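Local coordinates for dihydropyrimidinase (Brevibacillus agri, PDB 3SFW), which catalyses the hydrolytic ring opening of 5,6-dihydropyrimidines to N-carbamoyl-beta-amino acids, probably using a two-zinc centre, at residues A[5-10]-A[42-47]; A[47-52]-A[396-401]; A[349-354]-A[421-426]; A[404-409]-A[417-422]. One frame throughout, in Å; residues are numbered along the deposited sequence.

The four contacts follow one another through the beta-rich side of the molecule. Interaction 1 joins the N-terminal strands, and its last residue, G47, opens interaction 2; their centres lie 10 Å apart, and T9 N and T9 O probably hydrogen-bond to Y48 O and L50 N. Interaction 2 touches interaction 3, with centres 11 Å apart, where strand 393-403 pairs with strand 422-432: V400 O meets G425 N and D397 N meets D426 O. Interaction 4 shares M421 and Q422 with interaction 3, 12 Å on between centres. None contains a zinc ligand, but strand 49-59, entered at interaction 2, carries H58 and leads to H60, two ligands of the metal centre.

Interaction 1 (A[5-10]-A[42-47]); sequences IRNGTV and VIDATG
The N7 amide and the D44 carboxylate cross obliquely, their planes 85° apart, with N7 ND2 3.7 Å from D44 OD1 in a loose approach. That oxygen is engaged within its own segment. The hydroxyl of T46 donates to D44 OD1 at its syn lone pair, over 2.6 Å, while T46 N reaches the same atom at 3.0 Å from above the carboxylate plane. The D44 side chain starts with CG anti to the backbone N (chi1 -177°), beside the carbonyl carbon and hence on the side of the residues it grips. T46 OG1 in turn rests 3.5 Å from N7 CB.

Alongside these polar groups the two strands run parallel. R6 N donates to I43 O and A45 N returns a bond to R6 O, both 2.8 Å long, so a single residue of the first strand is held by both its amide and its carbonyl. On the sheet face shared by I5 and I43, I5 CG2 meets A45 CB at 3.7 Å. On the other face the aliphatic part of R6 passes V42, R6 CD to V42 CG1 at 4.0 Å; R6 NE is committed to a salt bridge with D20. Further along, water 1 donates to N7 O and accepts from G47 N, linking the two segments.

The result is a parallel strand pair at the border of a small mixed sheet, finished by an Asx turn at D44. It belongs to the N-terminal beta region that accompanies the TIM barrel in dihydropyrimidinase-like amidohydrolases.

Interaction 2 (A[47-52]-A[396-401]); sequences GYYLLP and FDPTVQ
Y49 and F396 form a hydrogen-bonded antiparallel pair, part of the pairing of strand 49-59 with strand 393-403 in a large mixed beta sheet. Y49 N donates to F396 O at 2.8 Å, and F396 N donates back to Y49 O at 2.9 Å, each donor lying in the plane of the carbonyl it meets.

Both side chains emerge on the same face of the sheet, but their rings meet only edge by edge, CD2 to CD2 at 4.3 Å. The Y49 ring finds closer company in P398: the two side chains cross at about a right angle, P398 CG 3.7 Å from Y49 CE2. F396 CG, set anti to its backbone N (chi1 -175°), comes within 3.9 Å of L51 CD1, which also packs against F396 CB. Further out, the F396 ring makes an edge-to-face pair with F350. Y48 packs on the next residue, its CD1 3.7 Å from D397 CB, while D397 OD2 sits at the ring edge, in plane.

At the corner at 398-399, D397 OD1 closes an Asx turn by accepting from T399 N and T399 OG1, both on one face of the carboxylate. Water 2 donates to that same OD1 at 3.0 Å and to G47 O at 2.7 Å.

Interaction 3 (A[349-354]-A[421-426]); sequences LFSEGV and MQVHGD
S351 and H424 make the tight part of this contact. The serine hydroxyl, set anti to the backbone N (chi1 -170°), points from helix 345-354 against the backbone of strand 422-432, where H424 N donates to S351 OG over 2.9 Å. V423 CA lies only 3.3 Å from that oxygen. Beside it the F350 ring turns an edge to the strand: H424 O lies at that edge, in the ring plane, 3.4 Å from F350 CD2. This buried carbonyl oxygen has no hydrogen-bonding partner in the model; the weakly polar C-H edge of F350 is what lies against it. G425 has no side chain, and F350 CD2 can approach its CA.

Toward the other end the contact becomes wetter. Water 3 sits between helix and strand: it accepts from S351 OG at 2.7 Å and donates to E352 OE2 and to Q422 O. The serine hydroxyl thus takes one hydrogen bond and gives another. E352 and M421 reach toward each other tip to tip, E352 CG and M421 CE 3.4 Å apart, while E352 OE1 forms a salt bridge with K356.

The axes of 349-354 and 422-426 come within 7.2 Å, their directions 115° from one another. This is a helix laid across a beta strand: helix 345-354 packs across strand 422-432 of the large mixed sheet in the C-terminal half of the amidohydrolase fold.

Interaction 4 (A[404-409]-A[417-422]); sequences ISVETH and PFEGMQ
I404 and M421 close the neck of the long loop linking the antiparallel neighbours, strands 393-403 and 422-432. I404 N donates to M421 O and G420 N donates to I404 O, both at 2.9 Å; G420 N lies close to the axis of the I404 carbonyl, though its bond is bent at the hydrogen, 148°. The I404 side chain lies alongside that of F418, pointing the same way, with I404 CG2 3.9 Å from F418 CB; I404 CD1 also comes to 4.2 Å from M421 SD.

The second grip is the carboxylate of E419, which spans two donors. S405 OG donates a hydrogen bond to E419 OE2 at 2.6 Å and V406 N donates to E419 OE1 at 2.8 Å, each on the syn side and a little out of the carboxylate plane. E419 CB points away from the other segment, but the chain bends at chi2 (68°), which sends CD back over it.

Around this first shell, turns set the positions. A type II beta turn from F418 to M421, with G420 at its third place, presents E419 and the G420 amide. On the other side S405 OG accepts from E407 N at 3.1 Å, an ST turn that fixes the hydroxyl meeting E419. F418 N is bonded to N416 OD1, which anchors the start of the turn. N416 ND2 in turn reaches H409 ND1, and H409 NE2 is bonded to V413 O, while V406 CA lies 3.7 Å above the centre of the H409 ring.

Interaction 1 (A[5-10]-A[42-47])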
# COMPACT_ATOMS: atom_id res chain seq x y z
N ILE A 5 35.96 0.14 35.87
CA ILE A 5 34.63 -0.32 36.18
C ILE A 5 34.58 -1.84 36.01
O ILE A 5 34.71 -2.36 34.86
CB ILE A 5 33.55 0.33 35.27
CG1 ILE A 5 33.72 1.86 35.19
CG2 ILE A 5 32.17 -0.07 35.69
CD1 ILE A 5 32.74 2.54 34.15
N ARG A 6 34.40 -2.54 37.12
CA ARG A 6 34.57 -4.02 37.14
C ARG A 6 33.29 -4.81 37.40
O ARG A 6 32.39 -4.37 38.13
CB ARG A 6 35.59 -4.42 38.22
CG ARG A 6 36.95 -3.72 38.07
CD ARG A 6 37.98 -4.46 38.90
NE ARG A 6 38.23 -5.77 38.30
CZ ARG A 6 39.08 -6.67 38.80
NH1 ARG A 6 39.73 -6.41 39.93
NH2 ARG A 6 39.26 -7.83 38.18
N ASN A 7 33.20 -5.98 36.77
CA ASN A 7 32.18 -6.96 37.12
C ASN A 7 30.80 -6.67 36.57
O ASN A 7 29.83 -7.28 37.02
CB ASN A 7 32.07 -7.12 38.65
CG ASN A 7 33.39 -7.39 39.32
OD1 ASN A 7 34.21 -8.16 38.80
ND2 ASN A 7 33.63 -6.76 40.50
N GLY A 8 30.70 -5.74 35.62
CA GLY A 8 29.42 -5.39 35.01
C GLY A 8 29.23 -6.08 33.66
O GLY A 8 30.14 -6.79 33.18
N THR A 9 28.03 -5.93 33.10
CA THR A 9 27.69 -6.44 31.74
C THR A 9 27.49 -5.26 30.79
O THR A 9 26.62 -4.43 31.00
CB THR A 9 26.44 -7.25 31.80
OG1 THR A 9 26.63 -8.30 32.76
CG2 THR A 9 26.10 -7.89 30.42
N VAL A 10 28.41 -5.13 29.83
CA VAL A 10 28.34 -4.08 28.79
C VAL A 10 27.28 -4.46 27.75
O VAL A 10 27.28 -5.57 27.25
CB VAL A 10 29.71 -3.93 28.08
CG1 VAL A 10 29.67 -2.81 26.93
CG2 VAL A 10 30.79 -3.60 29.15
N VAL A 42 38.62 1.75 41.55
CA VAL A 42 37.77 0.60 41.22
C VAL A 42 36.30 0.96 41.47
O VAL A 42 35.94 1.41 42.55
CB VAL A 42 38.17 -0.70 41.97
CG1 VAL A 42 37.13 -1.80 41.78
CG2 VAL A 42 39.55 -1.21 41.50
N ILE A 43 35.48 0.82 40.42
CA ILE A 43 34.03 1.02 40.53
C ILE A 43 33.38 -0.35 40.38
O ILE A 43 33.53 -1.02 39.33
CB ILE A 43 33.49 1.93 39.37
CG1 ILE A 43 34.30 3.23 39.22
CG2 ILE A 43 32.01 2.23 39.54
CD1 ILE A 43 34.56 3.95 40.48
N ASP A 44 32.66 -0.76 41.40
CA ASP A 44 32.02 -2.07 41.39
C ASP A 44 30.65 -2.06 40.67
O ASP A 44 29.69 -1.45 41.15
CB ASP A 44 31.87 -2.55 42.84
CG ASP A 44 31.28 -3.94 42.95
OD1 ASP A 44 30.98 -4.57 41.93
OD2 ASP A 44 31.10 -4.41 44.09
N ALA A 45 30.57 -2.71 39.50
CA ALA A 45 29.33 -2.74 38.71
C ALA A 45 28.64 -4.11 38.74
O ALA A 45 27.80 -4.41 37.89
CB ALA A 45 29.60 -2.30 37.25
N THR A 46 28.90 -4.89 39.80
CA THR A 46 28.20 -6.16 39.99
C THR A 46 26.70 -5.97 39.94
O THR A 46 26.13 -5.11 40.64
CB THR A 46 28.59 -6.83 41.38
OG1 THR A 46 30.01 -6.98 41.46
CG2 THR A 46 27.96 -8.21 41.52
N GLY A 47 26.02 -6.79 39.12
CA GLY A 47 24.56 -6.76 39.02
C GLY A 47 24.02 -5.62 38.14
O GLY A 47 22.80 -5.45 38.01
O HOH W 1 27.52 -8.48 37.23

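Interaction 2 (A[47-52]-A[396-401])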
# COMPACT_ATOMS: atom_id res chain seq x y z
N GLY A 47 26.02 -6.79 39.12
CA GLY A 47 24.56 -6.76 39.02
C GLY A 47 24.02 -5.62 38.14
O GLY A 47 22.80 -5.45 38.01
N TYR A 48 24.91 -4.85 37.55
CA TYR A 48 24.46 -3.75 36.66
C TYR A 48 24.76 -4.05 35.20
O TYR A 48 25.78 -4.71 34.87
CB TYR A 48 25.16 -2.42 37.02
CG TYR A 48 24.99 -1.96 38.47
CD1 TYR A 48 23.87 -2.32 39.24
CD2 TYR A 48 25.98 -1.20 39.08
CE1 TYR A 48 23.74 -1.87 40.58
CE2 TYR A 48 25.85 -0.76 40.38
CZ TYR A 48 24.75 -1.10 41.13
OH TYR A 48 24.66 -0.59 42.42
N TYR A 49 23.97 -3.44 34.33
CA TYR A 49 24.40 -3.16 32.97
C TYR A 49 25.23 -1.85 32.89
O TYR A 49 24.95 -0.87 33.59
CB TYR A 49 23.18 -2.94 32.07
CG TYR A 49 22.38 -4.19 31.80
CD1 TYR A 49 23.00 -5.35 31.34
CD2 TYR A 49 20.99 -4.20 32.01
CE1 TYR A 49 22.25 -6.49 31.10
CE2 TYR A 49 20.23 -5.34 31.76
CZ TYR A 49 20.87 -6.49 31.37
OH TYR A 49 20.10 -7.59 31.08
N LEU A 50 26.26 -1.85 32.04
CA LEU A 50 26.91 -0.61 31.61
C LEU A 50 26.29 -0.26 30.26
O LEU A 50 26.49 -1.00 29.27
CB LEU A 50 28.42 -0.81 31.41
CG LEU A 50 29.32 -0.98 32.63
CD1 LEU A 50 28.92 -2.10 33.45
CD2 LEU A 50 30.82 -1.05 32.28
N LEU A 51 25.60 0.86 30.20
CA LEU A 51 24.94 1.34 28.96
C LEU A 51 25.66 2.56 28.44
O LEU A 51 26.10 3.38 29.25
CB LEU A 51 23.49 1.73 29.25
CG LEU A 51 22.65 0.63 29.92
CD1 LEU A 51 21.24 1.14 30.24
CD2 LEU A 51 22.58 -0.59 29.00
N PRO A 52 25.74 2.73 27.11
CA PRO A 52 26.14 4.06 26.62
C PRO A 52 25.12 5.09 27.11
O PRO A 52 23.91 4.82 27.10
CB PRO A 52 26.06 3.92 25.07
CG PRO A 52 26.13 2.41 24.82
CD PRO A 52 25.35 1.83 26.01
N PHE A 396 23.29 0.74 35.27
CA PHE A 396 21.82 0.60 35.31
C PHE A 396 21.47 -0.74 35.98
O PHE A 396 22.01 -1.81 35.60
CB PHE A 396 21.28 0.63 33.87
CG PHE A 396 19.79 0.61 33.78
CD1 PHE A 396 19.05 1.80 33.87
CD2 PHE A 396 19.12 -0.59 33.50
CE1 PHE A 396 17.65 1.78 33.77
CE2 PHE A 396 17.72 -0.60 33.36
CZ PHE A 396 17.00 0.57 33.48
N ASP A 397 20.65 -0.68 37.04
CA ASP A 397 20.20 -1.89 37.73
C ASP A 397 18.81 -2.32 37.26
O ASP A 397 17.81 -1.67 37.52
CB ASP A 397 20.23 -1.69 39.26
CG ASP A 397 19.91 -2.96 40.04
OD1 ASP A 397 19.34 -3.89 39.45
OD2 ASP A 397 20.22 -3.02 41.26
N PRO A 398 18.77 -3.37 36.43
CA PRO A 398 17.50 -3.72 35.75
C PRO A 398 16.47 -4.37 36.71
O PRO A 398 15.30 -4.55 36.34
CB PRO A 398 17.96 -4.72 34.68
CG PRO A 398 19.19 -5.39 35.32
CD PRO A 398 19.87 -4.30 36.10
N THR A 399 16.89 -4.70 37.93
CA THR A 399 16.02 -5.50 38.85
C THR A 399 15.15 -4.64 39.80
O THR A 399 14.14 -5.11 40.32
CB THR A 399 16.86 -6.47 39.72
OG1 THR A 399 17.67 -5.73 40.63
CG2 THR A 399 17.74 -7.32 38.85
N VAL A 400 15.52 -3.39 39.97
CA VAL A 400 14.86 -2.52 40.94
C VAL A 400 13.45 -2.19 40.50
O VAL A 400 13.22 -1.70 39.39
CB VAL A 400 15.69 -1.23 41.14
CG1 VAL A 400 14.94 -0.21 42.03
CG2 VAL A 400 17.12 -1.55 41.65
N GLN A 401 12.48 -2.44 41.37
CA GLN A 401 11.12 -1.96 41.11
C GLN A 401 10.92 -0.64 41.77
O GLN A 401 11.29 -0.45 42.92
CB GLN A 401 10.10 -2.91 41.69
CG GLN A 401 10.21 -4.32 41.22
CD GLN A 401 9.05 -5.13 41.74
OE1 GLN A 401 7.92 -5.01 41.22
NE2 GLN A 401 9.26 -5.82 42.87
O HOH W 2 20.96 -6.39 39.69

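Interaction 3 (A[349-354]-A[421-426])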
# COMPACT_ATOMS: atom_id res chain seq x y z
N LEU A 349 11.48 3.18 28.34
CA LEU A 349 11.83 2.35 27.18
C LEU A 349 12.35 0.97 27.63
O LEU A 349 12.02 -0.04 27.03
CB LEU A 349 12.84 3.07 26.25
CG LEU A 349 12.14 3.93 25.13
CD1 LEU A 349 11.55 3.05 24.07
CD2 LEU A 349 11.02 4.82 25.63
N PHE A 350 13.11 0.94 28.70
CA PHE A 350 13.60 -0.37 29.20
C PHE A 350 12.40 -1.16 29.76
O PHE A 350 12.21 -2.35 29.46
CB PHE A 350 14.64 -0.18 30.30
CG PHE A 350 15.10 -1.48 30.91
CD1 PHE A 350 15.97 -2.33 30.22
CD2 PHE A 350 14.57 -1.90 32.12
CE1 PHE A 350 16.36 -3.57 30.77
CE2 PHE A 350 14.94 -3.14 32.68
CZ PHE A 350 15.82 -3.98 31.99
N SER A 351 11.63 -0.53 30.62
CA SER A 351 10.64 -1.28 31.40
C SER A 351 9.42 -1.66 30.54
O SER A 351 8.86 -2.76 30.69
CB SER A 351 10.21 -0.45 32.61
OG SER A 351 9.42 -1.25 33.51
N GLU A 352 8.94 -0.75 29.70
CA GLU A 352 7.79 -1.07 28.88
C GLU A 352 8.21 -1.71 27.59
O GLU A 352 7.37 -2.29 26.88
CB GLU A 352 6.97 0.18 28.59
CG GLU A 352 6.20 0.63 29.84
CD GLU A 352 5.15 -0.39 30.26
OE1 GLU A 352 4.35 -0.83 29.40
OE2 GLU A 352 5.11 -0.75 31.46
N GLY A 353 9.46 -1.45 27.17
CA GLY A 353 9.91 -1.92 25.84
C GLY A 353 10.68 -3.25 25.96
O GLY A 353 10.19 -4.30 25.58
N VAL A 354 11.87 -3.21 26.56
CA VAL A 354 12.70 -4.40 26.63
C VAL A 354 12.06 -5.50 27.48
O VAL A 354 12.04 -6.68 27.08
CB VAL A 354 14.12 -4.05 27.21
CG1 VAL A 354 14.99 -5.33 27.36
CG2 VAL A 354 14.82 -3.04 26.28
N MET A 421 3.27 5.33 37.81
CA MET A 421 3.67 4.22 36.92
C MET A 421 4.67 3.29 37.58
O MET A 421 5.72 3.72 38.06
CB MET A 421 4.27 4.77 35.61
CG MET A 421 4.46 3.67 34.56
SD MET A 421 5.19 4.53 33.14
CE MET A 421 5.57 3.12 32.08
N GLN A 422 4.37 2.00 37.60
CA GLN A 422 5.36 1.03 38.10
C GLN A 422 6.34 0.67 36.99
O GLN A 422 5.94 0.24 35.91
CB GLN A 422 4.66 -0.25 38.55
CG GLN A 422 3.52 0.04 39.49
CD GLN A 422 4.02 0.57 40.77
OE1 GLN A 422 3.85 1.76 41.06
NE2 GLN A 422 4.74 -0.27 41.52
N VAL A 423 7.63 0.73 37.31
CA VAL A 423 8.68 0.31 36.36
C VAL A 423 9.68 -0.59 37.03
O VAL A 423 9.83 -0.58 38.28
CB VAL A 423 9.42 1.53 35.78
CG1 VAL A 423 8.41 2.42 35.00
CG2 VAL A 423 10.12 2.32 36.90
N HIS A 424 10.43 -1.35 36.23
CA HIS A 424 11.69 -1.90 36.69
C HIS A 424 12.83 -1.18 36.02
O HIS A 424 12.77 -0.88 34.82
CB HIS A 424 11.79 -3.38 36.31
CG HIS A 424 10.81 -4.25 37.02
ND1 HIS A 424 11.19 -5.31 37.81
CD2 HIS A 424 9.46 -4.18 37.09
CE1 HIS A 424 10.11 -5.86 38.35
NE2 HIS A 424 9.05 -5.21 37.92
N GLY A 425 13.92 -1.03 36.76
CA GLY A 425 15.15 -0.42 36.24
C GLY A 425 15.42 0.87 36.98
O GLY A 425 14.52 1.65 37.22
N ASP A 426 16.65 1.04 37.45
CA ASP A 426 17.03 2.22 38.21
C ASP A 426 18.42 2.66 37.70
O ASP A 426 19.34 1.85 37.56
CB ASP A 426 17.06 1.87 39.72
CG ASP A 426 16.91 3.10 40.65
OD1 ASP A 426 16.51 4.18 40.18
OD2 ASP A 426 17.19 2.95 41.86
O HOH W 3 6.88 -0.37 33.34

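Interaction 4 (A[404-409]-A[417-422])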
# COMPACT_ATOMS: atom_id res chain seq x y z
N ILE A 404 7.27 5.74 39.44
CA ILE A 404 7.63 7.11 39.00
C ILE A 404 6.78 8.11 39.76
O ILE A 404 5.53 7.99 39.79
CB ILE A 404 7.42 7.24 37.48
CG1 ILE A 404 8.43 6.33 36.76
CG2 ILE A 404 7.67 8.71 37.04
CD1 ILE A 404 8.35 6.39 35.21
N SER A 405 7.41 9.17 40.25
CA SER A 405 6.66 10.18 41.00
C SER A 405 7.30 11.56 40.97
O SER A 405 8.51 11.67 41.08
CB SER A 405 6.56 9.73 42.47
OG SER A 405 5.63 10.59 43.12
N VAL A 406 6.46 12.60 41.01
CA VAL A 406 6.94 13.97 41.23
C VAL A 406 7.70 14.06 42.56
O VAL A 406 8.61 14.90 42.72
CB VAL A 406 5.77 14.99 41.19
CG1 VAL A 406 4.74 14.76 42.37
CG2 VAL A 406 6.31 16.45 41.13
N GLU A 407 7.36 13.18 43.51
CA GLU A 407 8.02 13.19 44.82
C GLU A 407 9.50 12.84 44.76
O GLU A 407 10.25 13.21 45.66
CB GLU A 407 7.32 12.24 45.81
CG GLU A 407 5.84 12.52 45.99
CD GLU A 407 5.54 13.93 46.53
OE1 GLU A 407 4.44 14.45 46.22
OE2 GLU A 407 6.39 14.49 47.28
N THR A 408 9.92 12.14 43.71
CA THR A 408 11.29 11.65 43.65
C THR A 408 12.00 12.05 42.35
O THR A 408 13.18 11.75 42.20
CB THR A 408 11.36 10.11 43.78
OG1 THR A 408 10.44 9.52 42.86
CG2 THR A 408 11.00 9.68 45.21
N HIS A 409 11.30 12.76 41.46
CA HIS A 409 11.95 13.22 40.21
C HIS A 409 12.83 14.47 40.43
O HIS A 409 12.87 15.05 41.53
CB HIS A 409 10.97 13.31 38.99
CG HIS A 409 10.07 14.52 38.96
ND1 HIS A 409 8.93 14.56 38.18
CD2 HIS A 409 10.22 15.78 39.46
CE1 HIS A 409 8.40 15.77 38.22
NE2 HIS A 409 9.17 16.54 38.99
N PRO A 417 3.89 13.37 34.38
CA PRO A 417 2.77 12.77 33.64
C PRO A 417 2.69 11.25 33.76
O PRO A 417 1.65 10.67 33.46
CB PRO A 417 3.02 13.20 32.18
CG PRO A 417 4.57 13.34 32.12
CD PRO A 417 4.98 13.85 33.49
N PHE A 418 3.78 10.63 34.23
CA PHE A 418 3.80 9.23 34.52
C PHE A 418 3.56 8.89 36.00
O PHE A 418 3.88 7.80 36.44
CB PHE A 418 5.14 8.61 34.04
CG PHE A 418 5.49 8.99 32.62
CD1 PHE A 418 4.73 8.52 31.55
CD2 PHE A 418 6.54 9.93 32.36
CE1 PHE A 418 5.03 8.91 30.20
CE2 PHE A 418 6.84 10.31 31.03
CZ PHE A 418 6.10 9.81 29.95
N GLU A 419 3.04 9.85 36.76
CA GLU A 419 2.76 9.66 38.18
C GLU A 419 2.11 8.29 38.46
O GLU A 419 1.06 7.97 37.92
CB GLU A 419 1.88 10.79 38.69
CG GLU A 419 1.74 10.79 40.24
CD GLU A 419 3.03 11.12 40.93
OE1 GLU A 419 3.73 12.06 40.45
OE2 GLU A 419 3.28 10.52 42.02
N GLY A 420 2.71 7.56 39.38
CA GLY A 420 2.17 6.24 39.81
C GLY A 420 2.59 5.06 38.94
O GLY A 420 2.29 3.92 39.26
N MET A 421 3.27 5.33 37.81
CA MET A 421 3.67 4.22 36.92
C MET A 421 4.67 3.29 37.58
O MET A 421 5.72 3.72 38.06
CB MET A 421 4.27 4.77 35.61
CG MET A 421 4.46 3.67 34.56
SD MET A 421 5.19 4.53 33.14
CE MET A 421 5.57 3.12 32.08
N GLN A 422 4.37 2.00 37.60
CA GLN A 422 5.36 1.03 38.10
C GLN A 422 6.34 0.67 36.99
O GLN A 422 5.94 0.24 35.91
CB GLN A 422 4.66 -0.25 38.55
CG GLN A 422 3.52 0.04 39.49
CD GLN A 422 4.02 0.57 40.77
OE1 GLN A 422 3.85 1.76 41.06
NE2 GLN A 422 4.74 -0.27 41.52